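Local coordinates for protein CG4930 (Drosophila melanogaster, PDB 3ISM) that inhibits the endonuclease EndoG by forming a complex with it, and contains a Ku C-terminal-like domain, at residues Asp68-Leu73 and Asn108-Lys113; Ala251-Ile256 and Gln278-Asp283; Ile255-Leu260 and Asn293-Asn298; Lys272-Leu277 and Leu309-Asp314. The protein carries 1 engineered substitution. One frame throughout, in Å; residues are numbered along the deposited sequence.

Interaction 1 stands apart, on the other side of the chain's centre from the remaining three, its centre lying 85 to 92 Å from theirs. Interaction 3 nevertheless resembles it closely: both place an isoleucine-tryptophan pair of one helix against a tryptophan of a nearly parallel helix. Interactions 2, 3 and 4 form one continuous cluster, with centres 8 to 12 Å apart. W295 of interaction 3 is one link, its CD2 lying 3.4 Å from R253 CD of interaction 2 and its CZ3 3.6 Å from L277 CD1 of interaction 4. Of the four, 251-256/278-283 alone has a residue, D283, within reach of the neighbouring CG8862 chain.

Interaction 1. Residues Asp68-Leu73 and Asn108-Lys113; sequences DVIWRL and NEWIVK
W71 and W110 meet in an oblique aromatic contact between helices 52-75 and 104-120, joined by an apolar touch from the buried I70. The short helical segments run almost parallel, at 11°, and their axes come no closer than 12.2 Å. At that spacing the backbones stay well apart, and large side chains have to fill the interval. The W71 indole reaches across because its CG is anti to the backbone N (chi1 -166°), which carries the six-membered ring out toward the other helix. There the two indoles lie alongside each other, pointing opposite ways. W71 CE3 comes 3.8 Å from W110 NE1, with the ring planes inclined at 50° and the centroids of the W71 six-membered ring and the W110 five-membered ring 6.0 Å apart. Further along the same W71 ring, CH2 lies 3.9 Å from the backbone O of K113, while the lysine chain itself turns off to the exposed side. I70 meets the far end of the W110 indole at its edge, with CG2 3.8 Å from W110 CH2; its CD1 approaches the same ring atom. A leucine in place of W71 would probably leave the NE1 side of W110 and the backbone of K113 without their aromatic cover, opening a gap between the helices. L92, from helix 81-102, packs on both I70 and W110. Three successive helices thus share one apolar seam, as expected for the all-helical bundle of this Ku C-terminal-like domain.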
# COMPACT_ATOMS: atom_id res chain seq x y z
N ASP C 68 23.93 -32.62 -20.27
CA ASP C 68 24.73 -33.36 -21.26
C ASP C 68 26.22 -33.12 -21.06
O ASP C 68 27.01 -34.06 -20.98
CB ASP C 68 24.34 -32.92 -22.67
CG ASP C 68 25.22 -33.55 -23.75
OD1 ASP C 68 25.42 -34.79 -23.73
OD2 ASP C 68 25.70 -32.81 -24.64
N VAL C 69 26.58 -31.85 -20.96
CA VAL C 69 27.96 -31.41 -20.79
C VAL C 69 28.57 -31.86 -19.45
O VAL C 69 29.71 -32.29 -19.40
CB VAL C 69 28.05 -29.87 -21.00
CG1 VAL C 69 29.32 -29.30 -20.42
CG2 VAL C 69 27.99 -29.55 -22.48
N ILE C 70 27.79 -31.76 -18.37
CA ILE C 70 28.26 -32.24 -17.07
C ILE C 70 28.61 -33.73 -17.14
O ILE C 70 29.64 -34.17 -16.62
CB ILE C 70 27.21 -32.01 -15.98
CG1 ILE C 70 27.10 -30.52 -15.62
CG2 ILE C 70 27.56 -32.81 -14.71
CD1 ILE C 70 25.76 -30.09 -14.98
N TRP C 71 27.74 -34.49 -17.81
CA TRP C 71 27.93 -35.93 -17.97
C TRP C 71 29.20 -36.22 -18.76
O TRP C 71 30.00 -37.07 -18.38
CB TRP C 71 26.70 -36.55 -18.66
CG TRP C 71 26.66 -38.04 -18.55
CD1 TRP C 71 27.31 -38.95 -19.34
CD2 TRP C 71 25.91 -38.82 -17.60
NE1 TRP C 71 27.02 -40.23 -18.94
CE2 TRP C 71 26.16 -40.18 -17.87
CE3 TRP C 71 25.04 -38.49 -16.54
CZ2 TRP C 71 25.58 -41.22 -17.14
CZ3 TRP C 71 24.47 -39.52 -15.81
CH2 TRP C 71 24.74 -40.87 -16.11
N ARG C 72 29.38 -35.50 -19.86
CA ARG C 72 30.60 -35.63 -20.65
C ARG C 72 31.87 -35.20 -19.90
O ARG C 72 32.88 -35.89 -19.97
CB ARG C 72 30.45 -34.90 -21.99
CG ARG C 72 29.43 -35.58 -22.88
CD ARG C 72 29.45 -35.10 -24.32
NE ARG C 72 28.96 -33.73 -24.46
CZ ARG C 72 29.65 -32.76 -25.05
NH1 ARG C 72 30.86 -33.01 -25.55
NH2 ARG C 72 29.14 -31.53 -25.15
N LEU C 73 31.81 -34.10 -19.15
CA LEU C 73 32.99 -33.63 -18.42
C LEU C 73 33.45 -34.66 -17.39
O LEU C 73 34.65 -34.81 -17.16
CB LEU C 73 32.72 -32.29 -17.74
CG LEU C 73 32.65 -31.10 -18.71
CD1 LEU C 73 31.94 -29.94 -18.05
CD2 LEU C 73 34.03 -30.68 -19.20
N ASN C 108 16.00 -33.34 -10.08
CA ASN C 108 15.90 -34.38 -9.06
C ASN C 108 15.98 -35.82 -9.59
O ASN C 108 16.57 -36.70 -8.95
CB ASN C 108 14.65 -34.15 -8.18
CG ASN C 108 14.80 -32.93 -7.27
OD1 ASN C 108 15.83 -32.25 -7.29
ND2 ASN C 108 13.78 -32.65 -6.47
N GLU C 109 15.39 -36.06 -10.76
CA GLU C 109 15.44 -37.39 -11.36
C GLU C 109 16.81 -37.69 -11.96
O GLU C 109 17.31 -38.80 -11.85
CB GLU C 109 14.38 -37.52 -12.45
CG GLU C 109 12.96 -37.42 -11.92
CD GLU C 109 11.93 -37.38 -13.03
OE1 GLU C 109 12.32 -37.43 -14.22
OE2 GLU C 109 10.73 -37.29 -12.70
N TRP C 110 17.41 -36.68 -12.59
CA TRP C 110 18.68 -36.86 -13.28
C TRP C 110 19.86 -37.01 -12.31
O TRP C 110 20.80 -37.76 -12.56
CB TRP C 110 18.91 -35.70 -14.24
CG TRP C 110 20.28 -35.68 -14.86
CD1 TRP C 110 20.73 -36.44 -15.91
CD2 TRP C 110 21.38 -34.84 -14.49
NE1 TRP C 110 22.03 -36.13 -16.20
CE2 TRP C 110 22.46 -35.15 -15.35
CE3 TRP C 110 21.55 -33.85 -13.50
CZ2 TRP C 110 23.69 -34.51 -15.25
CZ3 TRP C 110 22.79 -33.21 -13.42
CH2 TRP C 110 23.83 -33.55 -14.28
N ILE C 111 19.80 -36.29 -11.19
CA ILE C 111 20.89 -36.32 -10.23
C ILE C 111 21.06 -37.72 -9.60
O ILE C 111 22.15 -38.08 -9.22
CB ILE C 111 20.76 -35.18 -9.18
CG1 ILE C 111 22.13 -34.86 -8.56
CG2 ILE C 111 19.67 -35.49 -8.13
CD1 ILE C 111 23.10 -34.23 -9.53
N VAL C 112 19.98 -38.50 -9.53
CA VAL C 112 20.04 -39.89 -9.05
C VAL C 112 20.82 -40.78 -10.02
O VAL C 112 21.67 -41.59 -9.61
CB VAL C 112 18.60 -40.46 -8.85
CG1 VAL C 112 18.63 -41.95 -8.63
CG2 VAL C 112 17.91 -39.75 -7.69
N LYS C 113 20.54 -40.65 -11.32
CA LYS C 113 21.31 -41.36 -12.34
C LYS C 113 22.77 -40.94 -12.35
O LYS C 113 23.65 -41.78 -12.50
CB LYS C 113 20.70 -41.17 -13.73
CG LYS C 113 19.28 -41.72 -13.89
CD LYS C 113 18.56 -41.00 -15.03
CE LYS C 113 17.15 -41.60 -15.28
NZ LYS C 113 16.31 -40.77 -16.23

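Interaction 2. Residues Ala251-Ile256 and Gln278-Asp283; sequences AAREII and QEYKGD
A chi1 of 165° turns the Y280 phenol ring away from its own amide nitrogen and toward helix 238-261, and R253 bends at chi3 (-64°) to bring its guanidinium round to the phenol oxygen. The result is a hydrogen bond from R253 NH1 to Y280 OH, 2.9 Å long. The oxygen lies at the edge of the guanidinium, close to its plane, though the bond is moderately bent, with an N-H...O angle of 153°. Before the bend, the arginine's aliphatic part rests against the ring: R253 CG is 3.6 Å from Y280 CE2. A252, one residue earlier, places its methyl over a face of the ring, CB lying 4.0 Å from Y280 CG. Helices 238-261 and 267-287 run here in opposite senses, as a helical hairpin of the bundle, and the tyrosine ring lies between them. A methionine in place of R253 would probably leave the phenol oxygen without this donor and the ring less firmly fixed in rotation. Y222 of helix 220-229 packs on both A252 and Y280. R253 also touches D291 and W295 of helix 290-305, the latter through its CD.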
# COMPACT_ATOMS: atom_id res chain seq x y z
N ALA C 251 -13.47 31.45 26.74
CA ALA C 251 -12.80 31.71 28.01
C ALA C 251 -11.48 32.43 27.83
O ALA C 251 -11.02 33.13 28.74
CB ALA C 251 -12.59 30.42 28.79
N ALA C 252 -10.85 32.26 26.67
CA ALA C 252 -9.64 33.00 26.37
C ALA C 252 -10.00 34.44 26.00
O ALA C 252 -9.36 35.38 26.47
CB ALA C 252 -8.88 32.32 25.24
N ARG C 253 -11.05 34.60 25.20
CA ARG C 253 -11.49 35.91 24.72
C ARG C 253 -11.98 36.82 25.84
O ARG C 253 -11.80 38.04 25.77
CB ARG C 253 -12.61 35.76 23.68
CG ARG C 253 -12.20 35.04 22.41
CD ARG C 253 -13.20 35.27 21.30
NE ARG C 253 -14.52 34.72 21.59
CZ ARG C 253 -14.95 33.52 21.19
NH1 ARG C 253 -14.16 32.73 20.47
NH2 ARG C 253 -16.17 33.12 21.50
N GLU C 254 -12.59 36.23 26.87
CA GLU C 254 -13.21 37.00 27.95
C GLU C 254 -12.22 37.53 29.01
O GLU C 254 -12.43 38.61 29.56
CB GLU C 254 -14.35 36.21 28.61
CG GLU C 254 -15.67 36.22 27.82
CD GLU C 254 -16.53 37.47 28.05
OE1 GLU C 254 -16.04 38.47 28.65
OE2 GLU C 254 -17.71 37.46 27.64
N ILE C 255 -11.16 36.78 29.28
CA ILE C 255 -10.12 37.25 30.19
C ILE C 255 -9.23 38.33 29.53
O ILE C 255 -8.83 39.29 30.20
CB ILE C 255 -9.27 36.08 30.81
CG1 ILE C 255 -8.17 36.61 31.73
CG2 ILE C 255 -8.70 35.20 29.73
CD1 ILE C 255 -7.28 35.53 32.35
N ILE C 256 -8.96 38.17 28.23
CA ILE C 256 -8.23 39.17 27.44
C ILE C 256 -8.95 40.53 27.52
O ILE C 256 -8.32 41.56 27.75
CB ILE C 256 -8.07 38.72 25.95
CG1 ILE C 256 -7.12 37.52 25.85
CG2 ILE C 256 -7.56 39.87 25.07
CD1 ILE C 256 -7.09 36.85 24.46
N GLN C 278 -1.73 35.26 21.41
CA GLN C 278 -0.88 34.59 20.43
C GLN C 278 -1.12 33.07 20.40
O GLN C 278 -1.17 32.46 19.33
CB GLN C 278 0.60 34.90 20.68
CG GLN C 278 1.52 34.51 19.51
CD GLN C 278 2.96 34.93 19.71
OE1 GLN C 278 3.44 35.05 20.84
NE2 GLN C 278 3.67 35.14 18.61
N GLU C 279 -1.30 32.48 21.59
CA GLU C 279 -1.56 31.05 21.65
C GLU C 279 -3.00 30.69 21.31
O GLU C 279 -3.25 29.67 20.65
CB GLU C 279 -1.08 30.44 22.97
CG GLU C 279 0.45 30.46 23.15
CD GLU C 279 1.22 30.33 21.84
OE1 GLU C 279 0.97 29.36 21.07
OE2 GLU C 279 2.09 31.18 21.58
N TYR C 280 -3.96 31.52 21.71
CA TYR C 280 -5.34 31.32 21.31
C TYR C 280 -5.46 31.43 19.78
O TYR C 280 -6.14 30.61 19.16
CB TYR C 280 -6.29 32.28 22.03
CG TYR C 280 -7.66 32.38 21.41
CD1 TYR C 280 -8.43 31.24 21.17
CD2 TYR C 280 -8.18 33.61 21.05
CE1 TYR C 280 -9.68 31.35 20.57
CE2 TYR C 280 -9.43 33.72 20.47
CZ TYR C 280 -10.17 32.59 20.23
OH TYR C 280 -11.41 32.72 19.65
N LYS C 281 -4.78 32.40 19.17
CA LYS C 281 -4.76 32.50 17.70
C LYS C 281 -4.20 31.23 17.04
O LYS C 281 -4.81 30.70 16.11
CB LYS C 281 -4.00 33.76 17.20
CG LYS C 281 -3.99 33.85 15.66
CD LYS C 281 -3.25 35.05 15.10
CE LYS C 281 -3.04 34.87 13.60
NZ LYS C 281 -2.65 36.14 12.92
N GLY C 282 -3.07 30.74 17.55
CA GLY C 282 -2.46 29.52 17.03
C GLY C 282 -3.41 28.33 17.02
O GLY C 282 -3.51 27.62 16.01
N ASP C 283 -4.10 28.11 18.14
CA ASP C 283 -5.07 27.02 18.24
C ASP C 283 -6.29 27.25 17.35
O ASP C 283 -6.80 26.30 16.76
CB ASP C 283 -5.52 26.82 19.69
CG ASP C 283 -4.53 26.01 20.50
OD1 ASP C 283 -4.01 25.00 19.97
OD2 ASP C 283 -4.27 26.39 21.66

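Interaction 3. Residues Ile255-Leu260 and Asn293-Asn298; sequences IIWKLL and NSWIFN
The aromatic part of this contact is the pair W257 and W295, from helices 238-261 and 290-305. W257 CE3 lies 3.9 Å from W295 NE1, and CZ3 of the same six-membered ring is nearly as close to that nitrogen. The two indoles pass in opposite directions and meet obliquely, their planes 49° apart, with 5.9 Å between the centroids of the W257 six-membered ring and the W295 five-membered ring. Both tryptophans place the ring on the far side of CB from the backbone nitrogen (chi1 -154° for W257), and the rings thereby project into the interval between the backbones. That interval is wide, since the segment axes approach only to 12.8 Å at an angle of 9°. Two nearly parallel helices, with helix 267-287 between them in the chain, belong here to an all-helical bundle, and the same trio of isoleucine and two tryptophans recurs at I70, W71 and W110. Apolar packing is supplied by I256, whose CD1 approaches W295 CH2 at 4.2 Å, a looser touch than that of the tryptophans. L276 supports I256 from helix 267-287, and L277 of that helix touches W295. The polar side of the contact is a backbone carbonyl: N298 O is 3.9 Å from W257 CH2, approaching the ring obliquely, while the asparagine amide is directed away. No hydrogen bond crosses between the segments; the contact is made by van der Waals packing. W257 is partly exposed and its ring also meets F261, along its own helix, and E302 on helix 290-305.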
# COMPACT_ATOMS: atom_id res chain seq x y z
N ILE C 255 -11.16 36.78 29.28
CA ILE C 255 -10.12 37.25 30.19
C ILE C 255 -9.23 38.33 29.53
O ILE C 255 -8.83 39.29 30.20
CB ILE C 255 -9.27 36.08 30.81
CG1 ILE C 255 -8.17 36.61 31.73
CG2 ILE C 255 -8.70 35.20 29.73
CD1 ILE C 255 -7.28 35.53 32.35
N ILE C 256 -8.96 38.17 28.23
CA ILE C 256 -8.23 39.17 27.44
C ILE C 256 -8.95 40.53 27.52
O ILE C 256 -8.32 41.56 27.75
CB ILE C 256 -8.07 38.72 25.95
CG1 ILE C 256 -7.12 37.52 25.85
CG2 ILE C 256 -7.56 39.87 25.07
CD1 ILE C 256 -7.09 36.85 24.46
N TRP C 257 -10.27 40.50 27.35
CA TRP C 257 -11.12 41.68 27.45
C TRP C 257 -11.12 42.27 28.87
O TRP C 257 -11.28 43.47 29.04
CB TRP C 257 -12.55 41.36 27.00
CG TRP C 257 -13.30 42.55 26.48
CD1 TRP C 257 -13.95 43.50 27.23
CD2 TRP C 257 -13.50 42.92 25.11
NE1 TRP C 257 -14.53 44.43 26.41
CE2 TRP C 257 -14.27 44.10 25.10
CE3 TRP C 257 -13.10 42.37 23.89
CZ2 TRP C 257 -14.65 44.74 23.92
CZ3 TRP C 257 -13.48 43.00 22.71
CH2 TRP C 257 -14.25 44.18 22.74
N LYS C 258 -10.94 41.42 29.89
CA LYS C 258 -10.80 41.88 31.27
C LYS C 258 -9.43 42.54 31.50
O LYS C 258 -9.36 43.67 31.97
CB LYS C 258 -11.01 40.74 32.27
CG LYS C 258 -12.32 40.80 33.06
CD LYS C 258 -13.43 39.98 32.42
CE LYS C 258 -14.69 40.00 33.28
NZ LYS C 258 -15.66 38.96 32.85
N LEU C 259 -8.37 41.81 31.15
CA LEU C 259 -6.98 42.26 31.31
C LEU C 259 -6.74 43.65 30.72
O LEU C 259 -5.99 44.46 31.29
CB LEU C 259 -6.03 41.26 30.65
CG LEU C 259 -5.69 39.97 31.39
CD1 LEU C 259 -5.37 38.84 30.40
CD2 LEU C 259 -4.54 40.18 32.37
N LEU C 260 -7.39 43.92 29.59
CA LEU C 260 -7.19 45.15 28.84
C LEU C 260 -8.20 46.25 29.18
O LEU C 260 -7.88 47.44 29.05
CB LEU C 260 -7.26 44.84 27.34
CG LEU C 260 -6.15 44.01 26.69
CD1 LEU C 260 -6.54 43.73 25.26
CD2 LEU C 260 -4.80 44.69 26.76
N ASN C 293 -11.56 35.50 13.56
CA ASN C 293 -11.49 36.51 12.50
C ASN C 293 -12.57 37.60 12.59
O ASN C 293 -12.36 38.72 12.15
CB ASN C 293 -11.53 35.84 11.12
CG ASN C 293 -10.23 35.12 10.79
OD1 ASN C 293 -9.23 35.28 11.50
ND2 ASN C 293 -10.25 34.32 9.73
N SER C 294 -13.71 37.25 13.17
CA SER C 294 -14.76 38.22 13.42
C SER C 294 -14.42 39.06 14.65
O SER C 294 -14.43 40.29 14.60
CB SER C 294 -16.10 37.51 13.60
OG SER C 294 -16.18 36.39 12.74
N TRP C 295 -14.09 38.38 15.75
CA TRP C 295 -13.88 39.00 17.06
C TRP C 295 -12.63 39.86 17.14
O TRP C 295 -12.63 40.89 17.82
CB TRP C 295 -13.86 37.93 18.16
CG TRP C 295 -13.39 38.37 19.54
CD1 TRP C 295 -14.16 38.88 20.54
CD2 TRP C 295 -12.06 38.27 20.07
NE1 TRP C 295 -13.39 39.13 21.65
CE2 TRP C 295 -12.09 38.77 21.39
CE3 TRP C 295 -10.83 37.83 19.55
CZ2 TRP C 295 -10.96 38.83 22.20
CZ3 TRP C 295 -9.70 37.89 20.36
CH2 TRP C 295 -9.77 38.38 21.67
N ILE C 296 -11.57 39.45 16.44
CA ILE C 296 -10.29 40.19 16.52
C ILE C 296 -10.44 41.65 16.04
O ILE C 296 -9.76 42.55 16.55
CB ILE C 296 -9.10 39.42 15.84
CG1 ILE C 296 -7.75 39.88 16.39
CG2 ILE C 296 -9.16 39.48 14.30
CD1 ILE C 296 -7.54 39.59 17.85
N PHE C 297 -11.37 41.87 15.11
CA PHE C 297 -11.74 43.20 14.64
C PHE C 297 -12.41 44.03 15.74
O PHE C 297 -12.16 45.23 15.85
CB PHE C 297 -12.68 43.10 13.45
CG PHE C 297 -11.98 42.98 12.13
CD1 PHE C 297 -11.60 44.12 11.43
CD2 PHE C 297 -11.72 41.73 11.58
CE1 PHE C 297 -10.95 44.02 10.20
CE2 PHE C 297 -11.08 41.61 10.35
CZ PHE C 297 -10.69 42.76 9.66
N ASN C 298 -13.27 43.37 16.52
CA ASN C 298 -13.92 44.01 17.68
C ASN C 298 -12.90 44.42 18.74
O ASN C 298 -12.99 45.51 19.30
CB ASN C 298 -14.97 43.08 18.30
CG ASN C 298 -16.10 42.73 17.34
OD1 ASN C 298 -16.47 41.56 17.21
ND2 ASN C 298 -16.66 43.74 16.68

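Interaction 4. Residues Lys272-Leu277 and Leu309-Asp314; sequences KAAELL and LDFWRD
The helical bond from L277 N to A273 O, 3.0 Å long, sets A273 and L277 one turn apart on the side of helix 267-287 that receives F311. The phenylalanine extends from helix 309-317, a chi1 of -169° swinging its ring away from the amide nitrogen, and enters with the CE1 and CZ end of the ring. CE1 is the busiest atom: it lies 3.8 Å from the backbone A274 N, which sits at the ring edge near its plane, and 3.9 Å from A273 CB. The methyl of A274 completes the approach, its CB being 4.1 Å from F311 CE1. L277 borders the ring beyond, CD2 reaching CZ at 4.5 Å. The small alanines let the ring come up to the helix backbone. No hydrogen bond spans the segments, and all four touching residues are buried. The axes pass at 11.5 Å and cross at -35°, and on the side of helix 309-317 F311 makes every contact. Around it, L260 of helix 238-261 packs on both A273 and F311, V303 of helix 290-305 lies on F311, and W295 of that helix meets L277, so the ring is enclosed where four helices of the bundle converge.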
# COMPACT_ATOMS: atom_id res chain seq x y z
N LYS C 272 0.42 39.93 29.45
CA LYS C 272 -0.38 38.73 29.71
C LYS C 272 -1.52 38.55 28.71
O LYS C 272 -1.95 37.43 28.44
CB LYS C 272 -0.96 38.75 31.13
CG LYS C 272 0.07 38.50 32.23
CD LYS C 272 -0.55 38.65 33.61
CE LYS C 272 0.51 38.53 34.70
NZ LYS C 272 -0.02 38.89 36.04
N ALA C 273 -2.01 39.67 28.17
CA ALA C 273 -3.06 39.64 27.16
C ALA C 273 -2.49 39.20 25.82
O ALA C 273 -3.06 38.35 25.13
CB ALA C 273 -3.74 41.00 27.04
N ALA C 274 -1.34 39.78 25.46
CA ALA C 274 -0.61 39.42 24.25
C ALA C 274 -0.10 37.98 24.27
O ALA C 274 -0.03 37.32 23.23
CB ALA C 274 0.54 40.38 24.03
N GLU C 275 0.25 37.52 25.47
CA GLU C 275 0.72 36.16 25.73
C GLU C 275 -0.35 35.16 25.31
O GLU C 275 -0.09 34.26 24.50
CB GLU C 275 1.01 36.00 27.22
CG GLU C 275 2.36 35.40 27.58
CD GLU C 275 2.69 35.60 29.05
OE1 GLU C 275 2.42 36.70 29.58
OE2 GLU C 275 3.24 34.67 29.68
N LEU C 276 -1.55 35.34 25.86
CA LEU C 276 -2.68 34.45 25.59
C LEU C 276 -3.20 34.56 24.15
O LEU C 276 -3.49 33.54 23.52
CB LEU C 276 -3.82 34.70 26.60
CG LEU C 276 -5.13 33.93 26.42
CD1 LEU C 276 -4.90 32.43 26.36
CD2 LEU C 276 -6.10 34.26 27.52
N LEU C 277 -3.29 35.79 23.65
CA LEU C 277 -3.84 36.06 22.32
C LEU C 277 -3.04 35.39 21.21
O LEU C 277 -3.61 35.01 20.18
CB LEU C 277 -3.93 37.57 22.08
CG LEU C 277 -4.70 38.10 20.86
CD1 LEU C 277 -6.13 37.54 20.78
CD2 LEU C 277 -4.72 39.63 20.87
N LEU C 309 -2.47 52.32 22.38
CA LEU C 309 -1.55 52.41 21.24
C LEU C 309 -0.34 51.51 21.36
O LEU C 309 0.11 50.94 20.36
CB LEU C 309 -1.09 53.85 21.06
CG LEU C 309 -1.70 54.73 19.97
CD1 LEU C 309 -3.24 54.72 19.98
CD2 LEU C 309 -1.13 56.15 20.10
N ASP C 310 0.19 51.40 22.58
CA ASP C 310 1.31 50.51 22.88
C ASP C 310 0.93 49.06 22.60
O ASP C 310 1.73 48.31 22.03
CB ASP C 310 1.73 50.64 24.35
CG ASP C 310 2.33 51.99 24.67
OD1 ASP C 310 1.97 52.56 25.72
OD2 ASP C 310 3.16 52.49 23.86
N PHE C 311 -0.29 48.70 22.99
CA PHE C 311 -0.78 47.35 22.75
C PHE C 311 -0.96 47.12 21.25
O PHE C 311 -0.52 46.11 20.73
CB PHE C 311 -2.08 47.07 23.51
CG PHE C 311 -2.49 45.61 23.51
CD1 PHE C 311 -1.85 44.69 24.35
CD2 PHE C 311 -3.50 45.15 22.68
CE1 PHE C 311 -2.22 43.35 24.35
CE2 PHE C 311 -3.88 43.81 22.67
CZ PHE C 311 -3.24 42.91 23.51
N TRP C 312 -1.57 48.09 20.57
CA TRP C 312 -1.82 47.97 19.13
C TRP C 312 -0.52 47.74 18.34
O TRP C 312 -0.40 46.73 17.64
CB TRP C 312 -2.60 49.18 18.59
CG TRP C 312 -2.78 49.20 17.08
CD1 TRP C 312 -2.39 50.19 16.21
CD2 TRP C 312 -3.41 48.19 16.26
NE1 TRP C 312 -2.73 49.86 14.92
CE2 TRP C 312 -3.36 48.64 14.92
CE3 TRP C 312 -4.01 46.95 16.53
CZ2 TRP C 312 -3.88 47.88 13.86
CZ3 TRP C 312 -4.52 46.21 15.47
CH2 TRP C 312 -4.45 46.68 14.16
N ARG C 313 0.44 48.65 18.50
CA ARG C 313 1.67 48.62 17.72
C ARG C 313 2.63 47.47 18.04
O ARG C 313 3.08 46.78 17.13
CB ARG C 313 2.42 49.95 17.84
CG ARG C 313 1.64 51.16 17.34
CD ARG C 313 2.56 52.35 17.17
NE ARG C 313 3.35 52.60 18.37
CZ ARG C 313 2.98 53.40 19.37
NH1 ARG C 313 1.81 54.04 19.34
NH2 ARG C 313 3.78 53.57 20.41
N ASP C 314 2.91 47.25 19.33
CA ASP C 314 3.93 46.30 19.77
C ASP C 314 3.41 44.88 19.92
O ASP C 314 4.19 43.91 19.94
CB ASP C 314 4.56 46.73 21.10
CG ASP C 314 5.06 48.16 21.08
OD1 ASP C 314 5.31 48.70 19.98
OD2 ASP C 314 5.20 48.75 22.18